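Peptidyl tryptophan dihydroxylase (Pseudomonas putida, PDB 7CTQ) uses a bound FAD to dihydroxylate a peptidyl tryptophan, a step essential for building the tryptophylquinone cofactor of quinohemoprotein amine dehydrogenase. Local coordinates at residues Ala231-Leu234 with Ala235-Glu238; Leu313-Arg316 with Phe317-Gly321; Gly326-Gln329 with Gly330-Gly333; Pro335-Ala338 with Arg339-Trp343; Ala353-Ser356 with Ala357-Val360. All coordinates share one frame; numbering follows the deposited sequence. Where two conformers were deposited one is given.

Contact 1 (Ala231-Leu234 with Ala235-Glu238); sequences ARAL and ASAE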
loop_
_atom_site.group_PDB
_atom_site.type_symbol
_atom_site.label_atom_id
_atom_site.label_comp_id
_atom_site.label_asym_id
_atom_site.label_seq_id
_atom_site.Cartn_x
_atom_site.Cartn_y
_atom_site.Cartn_z
ATOM N N ALA A 231 -4.483 -10.012 -32.083
ATOM C CA ALA A 231 -3.673 -8.897 -32.552
ATOM C C ALA A 231 -2.732 -8.455 -31.441
ATOM O O ALA A 231 -3.179 -8.178 -30.324
ATOM C CB ALA A 231 -4.555 -7.727 -32.977
ATOM N N ARG A 232 -1.434 -8.370 -31.752
ATOM C CA ARG A 232 -0.437 -8.000 -30.763
ATOM C C ARG A 232 0.103 -6.581 -30.914
ATOM O O ARG A 232 0.659 -6.046 -29.945
ATOM C CB ARG A 232 0.724 -9.002 -30.799
ATOM C CG ARG A 232 0.330 -10.406 -30.333
ATOM C CD ARG A 232 1.451 -11.389 -30.590
ATOM N NE ARG A 232 1.575 -11.688 -32.015
ATOM C CZ ARG A 232 2.551 -12.413 -32.552
ATOM N NH1 ARG A 232 3.512 -12.910 -31.786
ATOM N NH2 ARG A 232 2.569 -12.634 -33.865
ATOM N N ALA A 233 -0.066 -5.952 -32.078
ATOM C CA ALA A 233 0.450 -4.605 -32.344
ATOM C C ALA A 233 1.906 -4.461 -31.896
ATOM O O ALA A 233 2.283 -3.517 -31.199
ATOM C CB ALA A 233 -0.427 -3.540 -31.683
ATOM N N LEU A 234 2.733 -5.413 -32.325
ATOM C CA LEU A 234 4.118 -5.458 -31.882
ATOM C C LEU A 234 4.879 -4.190 -32.238
ATOM O O LEU A 234 5.786 -3.790 -31.500
ATOM C CB LEU A 234 4.799 -6.689 -32.477
ATOM C CG LEU A 234 4.313 -8.022 -31.896
ATOM C CD1 LEU A 234 4.905 -9.215 -32.622
ATOM C CD2 LEU A 234 4.637 -8.105 -30.397
ATOM N N ALA A 235 4.532 -3.534 -33.344
ATOM C CA ALA A 235 5.273 -2.331 -33.704
ATOM C C ALA A 235 4.668 -1.055 -33.117
ATOM O O ALA A 235 5.412 -0.147 -32.730
ATOM C CB ALA A 235 5.362 -2.191 -35.231
ATOM N N SER A 236 3.339 -0.951 -33.044
ATOM C CA SER A 236 2.697 0.322 -32.733
ATOM C C SER A 236 2.218 0.439 -31.291
ATOM O O SER A 236 1.727 1.504 -30.914
ATOM C CB SER A 236 1.511 0.562 -33.679
ATOM O OG SER A 236 0.434 -0.312 -33.382
ATOM N N ALA A 237 2.319 -0.621 -30.488
ATOM C CA ALA A 237 1.863 -0.544 -29.099
ATOM C C ALA A 237 2.559 0.597 -28.366
ATOM O O ALA A 237 3.760 0.825 -28.539
ATOM C CB ALA A 237 2.135 -1.865 -28.374
ATOM N N GLU A 238 1.792 1.348 -27.575
ATOM C CA GLU A 238 2.408 2.308 -26.665
ATOM C C GLU A 238 3.406 1.596 -25.759
ATOM O O GLU A 238 3.233 0.424 -25.417
ATOM C CB GLU A 238 1.355 3.004 -25.812
ATOM C CG GLU A 238 0.081 3.369 -26.550
ATOM C CD GLU A 238 -0.987 3.905 -25.606
ATOM O OE1 GLU A 238 -0.637 4.248 -24.456
ATOM O OE2 GLU A 238 -2.171 3.980 -26.006
#

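Contact 2 (Leu313-Arg316 with Phe317-Gly321); sequences LFLR and FARIG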
loop_
_atom_site.group_PDB
_atom_site.type_symbol
_atom_site.label_atom_id
_atom_site.label_comp_id
_atom_site.label_asym_id
_atom_site.label_seq_id
_atom_site.Cartn_x
_atom_site.Cartn_y
_atom_site.Cartn_z
ATOM N N LEU A 313 4.314 -1.718 8.136
ATOM C CA LEU A 313 3.532 -2.141 6.973
ATOM C C LEU A 313 4.445 -2.447 5.787
ATOM O O LEU A 313 4.361 -3.526 5.187
ATOM C CB LEU A 313 2.498 -1.066 6.589
ATOM C CG LEU A 313 1.242 -0.829 7.444
ATOM C CD1 LEU A 313 0.439 0.349 6.886
ATOM C CD2 LEU A 313 0.342 -2.055 7.539
ATOM N N PHE A 314 5.335 -1.504 5.447
ATOM C CA PHE A 314 6.276 -1.692 4.343
ATOM C C PHE A 314 7.027 -3.003 4.475
ATOM O O PHE A 314 7.115 -3.788 3.524
ATOM C CB PHE A 314 7.271 -0.529 4.303
ATOM C CG PHE A 314 8.391 -0.709 3.300
ATOM C CD1 PHE A 314 8.194 -0.416 1.946
ATOM C CD2 PHE A 314 9.641 -1.156 3.708
ATOM C CE1 PHE A 314 9.227 -0.567 1.040
ATOM C CE2 PHE A 314 10.671 -1.319 2.808
ATOM C CZ PHE A 314 10.466 -1.029 1.468
ATOM N N LEU A 315 7.582 -3.254 5.656
ATOM C CA LEU A 315 8.377 -4.457 5.840
ATOM C C LEU A 315 7.521 -5.706 5.719
ATOM O O LEU A 315 7.971 -6.721 5.162
ATOM C CB LEU A 315 9.090 -4.410 7.196
ATOM C CG LEU A 315 10.263 -3.426 7.259
ATOM C CD1 LEU A 315 10.841 -3.361 8.666
ATOM C CD2 LEU A 315 11.360 -3.806 6.251
ATOM N N ARG A 316 6.287 -5.660 6.235
ATOM C CA ARG A 316 5.409 -6.824 6.123
ATOM C C ARG A 316 5.062 -7.107 4.665
ATOM O O ARG A 316 5.174 -8.248 4.192
ATOM C CB ARG A 316 4.135 -6.624 6.941
ATOM C CG ARG A 316 3.160 -7.796 6.779
ATOM C CD ARG A 316 1.836 -7.571 7.491
ATOM N NE ARG A 316 0.832 -8.533 7.039
ATOM C CZ ARG A 316 0.734 -9.787 7.484
ATOM N NH1 ARG A 316 1.582 -10.246 8.402
ATOM N NH2 ARG A 316 -0.216 -10.587 7.009
ATOM N N PHE A 317 4.654 -6.076 3.926
ATOM C CA PHE A 317 4.316 -6.298 2.529
ATOM C C PHE A 317 5.536 -6.709 1.717
ATOM O O PHE A 317 5.410 -7.516 0.788
ATOM C CB PHE A 317 3.639 -5.052 1.955
ATOM C CG PHE A 317 2.342 -4.713 2.643
ATOM C CD1 PHE A 317 1.506 -5.735 3.106
ATOM C CD2 PHE A 317 1.972 -3.383 2.866
ATOM C CE1 PHE A 317 0.322 -5.447 3.749
ATOM C CE2 PHE A 317 0.778 -3.077 3.515
ATOM C CZ PHE A 317 -0.052 -4.107 3.958
ATOM N N ALA A 318 6.724 -6.196 2.066
ATOM C CA ALA A 318 7.943 -6.586 1.355
ATOM C C ALA A 318 8.237 -8.068 1.542
ATOM O O ALA A 318 8.680 -8.749 0.607
ATOM C CB ALA A 318 9.131 -5.751 1.836
ATOM N N ARG A 319 8.021 -8.576 2.758
ATOM C CA ARG A 319 8.267 -9.987 3.037
ATOM C C ARG A 319 7.206 -10.880 2.415
ATOM O O ARG A 319 7.504 -12.009 2.012
ATOM C CB ARG A 319 8.320 -10.226 4.545
ATOM C CG ARG A 319 9.558 -9.635 5.199
ATOM C CD ARG A 319 9.570 -9.828 6.731
ATOM N NE ARG A 319 10.735 -9.159 7.301
ATOM C CZ ARG A 319 10.700 -8.166 8.189
ATOM N NH1 ARG A 319 9.545 -7.701 8.653
ATOM N NH2 ARG A 319 11.835 -7.641 8.621
ATOM N N ILE A 320 5.966 -10.408 2.357
ATOM C CA ILE A 320 4.933 -11.165 1.671
ATOM C C ILE A 320 5.295 -11.316 0.204
ATOM O O ILE A 320 5.201 -12.409 -0.366
ATOM C CB ILE A 320 3.569 -10.488 1.869
ATOM C CG1 ILE A 320 3.078 -10.760 3.293
ATOM C CG2 ILE A 320 2.568 -10.991 0.832
ATOM C CD1 ILE A 320 1.801 -10.063 3.649
ATOM N N GLY A 321 5.770 -10.232 -0.412
ATOM C CA GLY A 321 6.207 -10.307 -1.796
ATOM C C GLY A 321 7.393 -11.230 -1.977
ATOM O O GLY A 321 7.430 -12.028 -2.921
#

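Contact 3 (Gly326-Gln329 with Gly330-Gly333); sequences GQEQ and GRVG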
loop_
_atom_site.group_PDB
_atom_site.type_symbol
_atom_site.label_atom_id
_atom_site.label_comp_id
_atom_site.label_asym_id
_atom_site.label_seq_id
_atom_site.Cartn_x
_atom_site.Cartn_y
_atom_site.Cartn_z
ATOM N N GLY A 326 9.848 -16.415 -3.694
ATOM C CA GLY A 326 10.458 -17.657 -3.264
ATOM C C GLY A 326 9.713 -18.897 -3.716
ATOM O O GLY A 326 10.307 -19.983 -3.761
ATOM N N GLN A 327 8.420 -18.772 -4.022
ATOM C CA GLN A 327 7.687 -19.922 -4.551
ATOM C C GLN A 327 8.226 -20.379 -5.904
ATOM O O GLN A 327 8.051 -21.549 -6.267
ATOM C CB GLN A 327 6.196 -19.596 -4.652
ATOM C CG GLN A 327 5.487 -19.694 -3.309
ATOM C CD GLN A 327 3.979 -19.584 -3.412
ATOM O OE1 GLN A 327 3.429 -18.491 -3.564
ATOM N NE2 GLN A 327 3.297 -20.724 -3.313
ATOM N N GLU A 328 8.887 -19.497 -6.649
ATOM C CA GLU A 328 9.514 -19.864 -7.920
ATOM C C GLU A 328 10.856 -20.522 -7.617
ATOM O O GLU A 328 11.851 -19.845 -7.349
ATOM C CB GLU A 328 9.665 -18.638 -8.813
ATOM C CG GLU A 328 10.473 -18.877 -10.064
ATOM C CD GLU A 328 9.906 -19.993 -10.931
ATOM O OE1 GLU A 328 10.420 -21.126 -10.867
ATOM O OE2 GLU A 328 8.938 -19.726 -11.668
ATOM N N GLN A 329 10.882 -21.856 -7.662
ATOM C CA GLN A 329 12.044 -22.637 -7.263
ATOM C C GLN A 329 12.862 -23.151 -8.438
ATOM O O GLN A 329 13.891 -23.798 -8.219
ATOM C CB GLN A 329 11.606 -23.814 -6.392
ATOM C CG GLN A 329 10.548 -23.442 -5.366
ATOM C CD GLN A 329 10.171 -24.603 -4.473
ATOM O OE1 GLN A 329 11.005 -25.124 -3.733
ATOM N NE2 GLN A 329 8.904 -25.015 -4.532
ATOM N N GLY A 330 12.439 -22.885 -9.675
ATOM C CA GLY A 330 13.187 -23.335 -10.829
ATOM C C GLY A 330 13.972 -22.237 -11.520
ATOM O O GLY A 330 13.963 -22.151 -12.751
ATOM N N ARG A 331 14.663 -21.389 -10.749
ATOM C CA ARG A 331 15.378 -20.247 -11.315
ATOM C C ARG A 331 16.692 -20.000 -10.596
ATOM O O ARG A 331 17.139 -18.854 -10.494
ATOM C CB ARG A 331 14.543 -18.966 -11.237
ATOM C CG ARG A 331 13.270 -18.973 -12.053
ATOM C CD ARG A 331 13.520 -18.921 -13.545
ATOM N NE ARG A 331 12.261 -18.719 -14.257
ATOM C CZ ARG A 331 11.985 -19.242 -15.446
ATOM N NH1 ARG A 331 12.879 -20.003 -16.058
ATOM N NH2 ARG A 331 10.813 -19.006 -16.020
ATOM N N VAL A 332 17.332 -21.061 -10.108
ATOM C CA VAL A 332 18.303 -20.903 -9.036
ATOM C C VAL A 332 19.553 -20.127 -9.452
ATOM O O VAL A 332 20.228 -19.551 -8.589
ATOM C CB VAL A 332 18.651 -22.290 -8.471
ATOM C CG1 VAL A 332 17.436 -22.864 -7.726
ATOM C CG2 VAL A 332 19.085 -23.219 -9.593
ATOM N N GLY A 333 19.880 -20.055 -10.731
ATOM C CA GLY A 333 21.071 -19.299 -11.058
ATOM C C GLY A 333 20.862 -17.843 -11.418
ATOM O O GLY A 333 21.833 -17.166 -11.773
#

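Contact 4 (Pro335-Ala338 with Arg339-Trp343); sequences PFWA and RRQGW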
loop_
_atom_site.group_PDB
_atom_site.type_symbol
_atom_site.label_atom_id
_atom_site.label_comp_id
_atom_site.label_asym_id
_atom_site.label_seq_id
_atom_site.Cartn_x
_atom_site.Cartn_y
_atom_site.Cartn_z
ATOM N N PRO A 335 20.162 -13.864 -11.281
ATOM C CA PRO A 335 20.257 -12.708 -10.371
ATOM C C PRO A 335 18.936 -12.012 -10.077
ATOM O O PRO A 335 18.771 -11.503 -8.960
ATOM C CB PRO A 335 21.221 -11.765 -11.109
ATOM C CG PRO A 335 22.064 -12.675 -11.931
ATOM C CD PRO A 335 21.143 -13.788 -12.377
ATOM N N PHE A 336 17.996 -11.941 -11.031
ATOM C CA PHE A 336 16.746 -11.243 -10.746
ATOM C C PHE A 336 16.017 -11.898 -9.581
ATOM O O PHE A 336 15.501 -11.208 -8.693
ATOM C CB PHE A 336 15.829 -11.218 -11.973
ATOM C CG PHE A 336 14.436 -10.707 -11.672
ATOM C CD1 PHE A 336 14.173 -9.352 -11.681
ATOM C CD2 PHE A 336 13.403 -11.579 -11.358
ATOM C CE1 PHE A 336 12.906 -8.861 -11.390
ATOM C CE2 PHE A 336 12.128 -11.094 -11.059
ATOM C CZ PHE A 336 11.887 -9.731 -11.076
ATOM N N TRP A 337 15.957 -13.229 -9.586
ATOM C CA TRP A 337 15.185 -13.990 -8.614
ATOM C C TRP A 337 15.914 -14.097 -7.278
ATOM O O TRP A 337 15.327 -13.832 -6.224
ATOM C CB TRP A 337 14.886 -15.378 -9.186
ATOM C CG TRP A 337 13.941 -15.324 -10.358
ATOM C CD1 TRP A 337 14.271 -15.282 -11.689
ATOM C CD2 TRP A 337 12.516 -15.286 -10.298
ATOM N NE1 TRP A 337 13.131 -15.234 -12.459
ATOM C CE2 TRP A 337 12.039 -15.232 -11.629
ATOM C CE3 TRP A 337 11.590 -15.295 -9.250
ATOM C CZ2 TRP A 337 10.680 -15.182 -11.933
ATOM C CZ3 TRP A 337 10.237 -15.259 -9.555
ATOM C CH2 TRP A 337 9.794 -15.198 -10.884
ATOM N N ALA A 338 17.195 -14.476 -7.312
ATOM C CA ALA A 338 17.993 -14.589 -6.090
ATOM C C ALA A 338 17.987 -13.289 -5.299
ATOM O O ALA A 338 17.804 -13.293 -4.078
ATOM C CB ALA A 338 19.425 -14.992 -6.437
ATOM N N ARG A 339 18.176 -12.160 -5.980
ATOM C CA ARG A 339 18.139 -10.874 -5.292
ATOM C C ARG A 339 16.775 -10.632 -4.644
ATOM O O ARG A 339 16.694 -10.092 -3.535
ATOM C CB ARG A 339 18.492 -9.759 -6.278
ATOM C CG ARG A 339 18.262 -8.341 -5.778
ATOM C CD ARG A 339 19.501 -7.748 -5.107
ATOM N NE ARG A 339 20.393 -7.061 -6.040
ATOM C CZ ARG A 339 20.435 -5.742 -6.219
ATOM N NH1 ARG A 339 21.287 -5.218 -7.088
ATOM N NH2 ARG A 339 19.629 -4.945 -5.536
ATOM N N ARG A 340 15.692 -11.054 -5.302
ATOM C CA ARG A 340 14.356 -10.780 -4.786
ATOM C C ARG A 340 13.843 -11.826 -3.801
ATOM O O ARG A 340 12.941 -11.526 -3.007
ATOM C CB ARG A 340 13.389 -10.615 -5.962
ATOM C CG ARG A 340 13.505 -9.206 -6.516
ATOM C CD ARG A 340 13.138 -9.042 -7.985
ATOM N NE ARG A 340 13.451 -7.668 -8.358
ATOM C CZ ARG A 340 14.635 -7.268 -8.810
ATOM N NH1 ARG A 340 15.606 -8.157 -8.993
ATOM N NH2 ARG A 340 14.839 -5.985 -9.091
ATOM N N GLN A 341 14.417 -13.017 -3.794
ATOM C CA GLN A 341 14.016 -14.035 -2.839
ATOM C C GLN A 341 14.658 -13.849 -1.467
ATOM O O GLN A 341 14.252 -14.524 -0.509
ATOM C CB GLN A 341 14.342 -15.414 -3.416
ATOM C CG GLN A 341 13.437 -15.769 -4.602
ATOM C CD GLN A 341 13.961 -16.939 -5.424
ATOM O OE1 GLN A 341 15.154 -17.225 -5.413
ATOM N NE2 GLN A 341 13.068 -17.603 -6.159
ATOM N N GLY A 342 15.630 -12.949 -1.344
ATOM C CA GLY A 342 16.278 -12.701 -0.070
ATOM C C GLY A 342 16.076 -11.287 0.440
ATOM O O GLY A 342 16.696 -10.884 1.430
ATOM N N TRP A 343 15.204 -10.521 -0.224
ATOM C CA TRP A 343 14.965 -9.144 0.183
ATOM C C TRP A 343 13.568 -9.006 0.789
ATOM O O TRP A 343 12.618 -9.601 0.270
ATOM C CB TRP A 343 15.102 -8.175 -1.006
ATOM C CG TRP A 343 15.098 -6.769 -0.532
ATOM C CD1 TRP A 343 16.179 -6.047 -0.081
ATOM C CD2 TRP A 343 13.956 -5.933 -0.365
ATOM N NE1 TRP A 343 15.768 -4.796 0.326
ATOM C CE2 TRP A 343 14.411 -4.700 0.164
ATOM C CE3 TRP A 343 12.592 -6.088 -0.640
ATOM C CZ2 TRP A 343 13.548 -3.645 0.434
ATOM C CZ3 TRP A 343 11.741 -5.031 -0.382
ATOM C CH2 TRP A 343 12.225 -3.825 0.151
#

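Contact 5 (Ala353-Ser356 with Ala357-Val360); sequences ADWS and AVRV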
loop_
_atom_site.group_PDB
_atom_site.type_symbol
_atom_site.label_atom_id
_atom_site.label_comp_id
_atom_site.label_asym_id
_atom_site.label_seq_id
_atom_site.Cartn_x
_atom_site.Cartn_y
_atom_site.Cartn_z
ATOM N N ALA A 353 8.662 -16.274 19.408
ATOM C CA ALA A 353 8.582 -15.633 20.714
ATOM C C ALA A 353 9.934 -15.645 21.426
ATOM O O ALA A 353 10.774 -16.525 21.213
ATOM C CB ALA A 353 7.534 -16.325 21.597
ATOM N N ASP A 354 10.131 -14.655 22.292
ATOM C CA ASP A 354 11.299 -14.605 23.168
ATOM C C ASP A 354 10.859 -13.847 24.418
ATOM O O ASP A 354 11.014 -12.622 24.501
ATOM C CB ASP A 354 12.496 -13.943 22.499
ATOM C CG ASP A 354 13.752 -13.966 23.376
ATOM O OD1 ASP A 354 13.685 -14.425 24.544
ATOM O OD2 ASP A 354 14.811 -13.525 22.890
ATOM N N TRP A 355 10.324 -14.593 25.389
ATOM C CA TRP A 355 9.798 -13.953 26.586
ATOM C C TRP A 355 10.880 -13.183 27.322
ATOM O O TRP A 355 10.594 -12.139 27.918
ATOM C CB TRP A 355 9.153 -14.975 27.521
ATOM C CG TRP A 355 8.626 -14.313 28.757
ATOM C CD1 TRP A 355 9.168 -14.353 30.006
ATOM C CD2 TRP A 355 7.483 -13.447 28.841
ATOM N NE1 TRP A 355 8.417 -13.592 30.872
ATOM C CE2 TRP A 355 7.377 -13.025 30.182
ATOM C CE3 TRP A 355 6.536 -13.002 27.916
ATOM C CZ2 TRP A 355 6.354 -12.183 30.624
ATOM C CZ3 TRP A 355 5.517 -12.163 28.352
ATOM C CH2 TRP A 355 5.436 -11.764 29.697
ATOM N N SER A 356 12.127 -13.663 27.263
ATOM C CA SER A 356 13.225 -12.996 27.957
ATOM C C SER A 356 13.457 -11.582 27.437
ATOM O O SER A 356 13.954 -10.728 28.178
ATOM C CB SER A 356 14.510 -13.831 27.837
ATOM O OG SER A 356 15.088 -13.730 26.543
ATOM N N ALA A 357 13.084 -11.308 26.186
ATOM C CA ALA A 357 13.304 -10.016 25.552
ATOM C C ALA A 357 12.110 -9.070 25.656
ATOM O O ALA A 357 12.193 -7.946 25.147
ATOM C CB ALA A 357 13.655 -10.217 24.068
ATOM N N VAL A 358 11.009 -9.488 26.291
ATOM C CA VAL A 358 9.806 -8.660 26.360
ATOM C C VAL A 358 10.066 -7.445 27.243
ATOM O O VAL A 358 10.682 -7.552 28.312
ATOM C CB VAL A 358 8.628 -9.492 26.896
ATOM C CG1 VAL A 358 7.506 -8.603 27.323
ATOM C CG2 VAL A 358 8.161 -10.524 25.853
ATOM N N ARG A 359 9.597 -6.276 26.807
ATOM C CA ARG A 359 9.870 -5.046 27.538
ATOM C C ARG A 359 8.591 -4.247 27.734
ATOM O O ARG A 359 7.766 -4.142 26.818
ATOM C CB ARG A 359 10.920 -4.187 26.803
ATOM C CG ARG A 359 12.331 -4.779 26.811
ATOM C CD ARG A 359 13.360 -3.825 26.200
ATOM N NE ARG A 359 13.393 -2.526 26.873
ATOM C CZ ARG A 359 14.280 -2.162 27.798
ATOM N NH1 ARG A 359 15.233 -2.994 28.187
ATOM N NH2 ARG A 359 14.206 -0.953 28.337
ATOM N N VAL A 360 8.439 -3.677 28.928
ATOM C CA VAL A 360 7.408 -2.677 29.187
ATOM C C VAL A 360 8.001 -1.312 28.858
ATOM O O VAL A 360 9.029 -0.917 29.424
ATOM C CB VAL A 360 6.923 -2.724 30.641
ATOM C CG1 VAL A 360 6.026 -1.549 30.901
ATOM C CG2 VAL A 360 6.194 -4.043 30.938
HETATM O O HOH W 1 13.726 -7.612 28.497
#

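Contact 1 (Ala231-Leu234 with Ala235-Glu238)
Ala-235 follows Leu-234 at the bend of a loop, where the backbone starts to fold back over Ala-233. Its methyl group turns outward at the surface, with its nearest approach at the Leu-234 carbonyl carbon, 3.6 Å from CB. Ser-236 comes next: its OG lies 3.7 Å from the Ala-233 CB, a plain van der Waals touch at the surface. With chi1 at 71°, OG is tucked between the backbone N and the carbonyl carbon of its own residue, facing that methyl. Ala-237 closes the loop, its N donating to the Ala-233 O at 3.0 Å with an N-H...O angle of 143°. This is an isolated alpha-turn, a single helical turn that leads from helix 223-228 into strand 238-243. Ala-233 enters it with a left-handed backbone conformation, which a small side chain tolerates more easily than a branched one. The Ala-237 methyl points inward, its CB 3.3 Å from the same Ala-233 O, and both alanines rest on Trp-165 of strand 158-166, their small methyls fitting close to the indole. At Glu-238 the chain becomes a strand, pairing through its backbone with Val-164, while OE1 bonds to His-240 NE2.

Contact 2 (Leu313-Arg316 with Phe317-Gly321)
About two and a half turns of the long helix 299-327 hold this contact, in which each residue from Leu-313 to Arg-316 meets the one four places on. The backbone bonds run in the regular alpha-helical pattern; the one from Phe-317 N to Leu-313 O, 2.9 Å long, is almost straight at 175°. Leu-313 and Phe-317 lie side by side and point the same way. The ring of Phe-317 reaches back because its CG stands beside the backbone N (chi1 -62°), which brings CE2 to 4.1 Å from the Leu-313 CB and CZ to 4.1 Å from the Leu-313 CD2. The buried ring and the leucine fill the interface with helix 274-282, both touching Ser-280. Without the ring, as with an alanine here, CB and CD2 of Leu-313 are likely to lose their neighbour and a gap to open towards Gln-277 and Ser-280. On the more exposed side, Arg-316 is stretched out and the Ile-320 CD1 covers one face of its guanidinium, 3.8 Å from NE, so that a charged end can run over an apolar methyl. Arg-319 leans back until NH1 is 3.6 Å from the Leu-315 CB, while its NH2 forms a salt bridge with Asp-345. These are i to i+4 side-chain pairs of an alpha-helix covered on several sides, Arg-316 being the one exposed residue among them.

Contact 3 (Gly326-Gln329 with Gly330-Gly333)
Glu-328 bends back onto the backbone of Gly-330, two residues further along, just where helix 299-327 gives way to a loop. Its OE1 accepts the Gly-330 N-H at 2.9 Å (152°) through the anti lone pair, the one turned away from OE2. The group gets there because CG lies anti to the backbone N (chi1 172°) and the chain then kinks at chi2. Gly-330 has no side chain, and its CA comes to 3.5 Å from the same OE1. Between them Gln-329, a polar residue at the exposed surface, spans the turn, and its O lies 3.7 Å from the Val-332 CG1. Arg-331 crosses over the glutamate, CG against CG at 3.4 Å. The two charges are near but not paired, since Glu-328 OE2 is 4.3 Å from Arg-331 NE and lies well out of the guanidinium plane; Ser-178 OG joins them instead by bonding to both OE2 and Arg-331 NH2. OE2 also takes the Asn-77 N-H, and Asn-77 OD1 takes that of Gln-329. Were Glu-328 an alanine, the N-H groups of Gly-330 and Asn-77 and the hydroxyl of Ser-178 would probably lose their shared partner, leaving the turn free to shift. The turn thus rests against the ends of strands 67-76 and 173-179, with Trp-337 of helix 335-341 touching both Glu-328 and Arg-331.

Contact 4 (Pro335-Ala338 with Arg339-Trp343)
Phe-336 and Arg-340 make the main side-chain contact. The Arg-340 CD sits over one face of the ring in a CH-pi interaction, 3.6 Å from the centroid of Phe-336. Beyond it the guanidinium lies almost parallel to the ring, the planes 7° apart, with the Phe-336 CE1 over its face but towards the rim; being flat, the guanidinium can lie along the ring.

Among the hydrogen bonds, Arg-340 NH1 donates to the Phe-336 O at 3.1 Å, in the carbonyl plane and on a lone pair, and nearly straight at 166°. The same oxygen receives only a weak bond from the Arg-340 N, so the side chain makes good what the backbone gives poorly. NH1 also forms a salt bridge with Asp-201 and NH2 bonds to Thr-158, fixing the rotation of the buried guanidinium. Arg-339 N bonds to Pro-335 O at 3.1 Å, and Gln-341 N to Trp-337 O at 2.7 Å. Pro-335 suits the first turn, where a residue needs no N-H to donate.

Looser packing joins Trp-337 and Gln-341: CE3 of the indole is 4.1 Å from NE2 of the amide, which bonds to Tyr-325 O, while Trp-337 NE1 bonds to Leu-179 O. An aromatic residue with an arginine four places on, ring against guanidinium, is an i to i+4 pair on one face of an alpha-helix, here the short helix 335-341.

Contact 5 (Ala353-Ser356 with Ala357-Val360)
Trp-355 is thrown across Val-358 by its first torsion: CG stands anti to the backbone N (chi1 179°), and Val-358 meets it with CG1 anti to its own N (chi1 165°), which leaves CG2 beside the N and facing the indole. Trp-355 begins a short 3-10 turn and Val-358 follows it, just before strand 359-367. Val-358 lies over one face of the indole, towards the rim, its CG2 3.6 Å from the Trp-355 CE3, and a branched apolar residue fills this buried place well. The indole also rests on Val-398 of helix 395-402, while Val-358 reaches Val-377 of strand 370-378. Two i to i+3 bonds form the turn, Ala-357 N to Asp-354 O at 3.0 Å and Val-358 N to Trp-355 O at 3.1 Å. Asp-354 opens the turn as an Asx turn does, its OD1 accepting a weak bond from the Ser-356 N and a short one, 2.5 Å, from the Ser-356 OG on the syn side. Asp suits because its short side chain can reach the Ser-356 N, and Ser because its hydroxyl can reach OD1. One water molecule donates to both the Ser-356 O and the Val-358 O, 3.1 Å from each.

Contacts 2, 3 and 4 form one connected region. Contacts 2 and 3 both use helix 299-327, and helix 335-341 of contact 4 folds back against it: Trp-343 packs on Ala-318 (CZ3 to CB 3.5 Å), and Trp-337 on Glu-328 (CZ3 to CB 3.5 Å). The centres of contacts 3 and 4 are 9 Å apart, those of contacts 2 and 4 15 Å. This region approaches the flavin without lining it, the side chain of Phe-317 being about 9 Å and that of Phe-336 about 12 Å from the bound FAD. Contacts 1 and 5 lie on opposite sides of the chain's centre, their own centres 58 Å apart, at the surface.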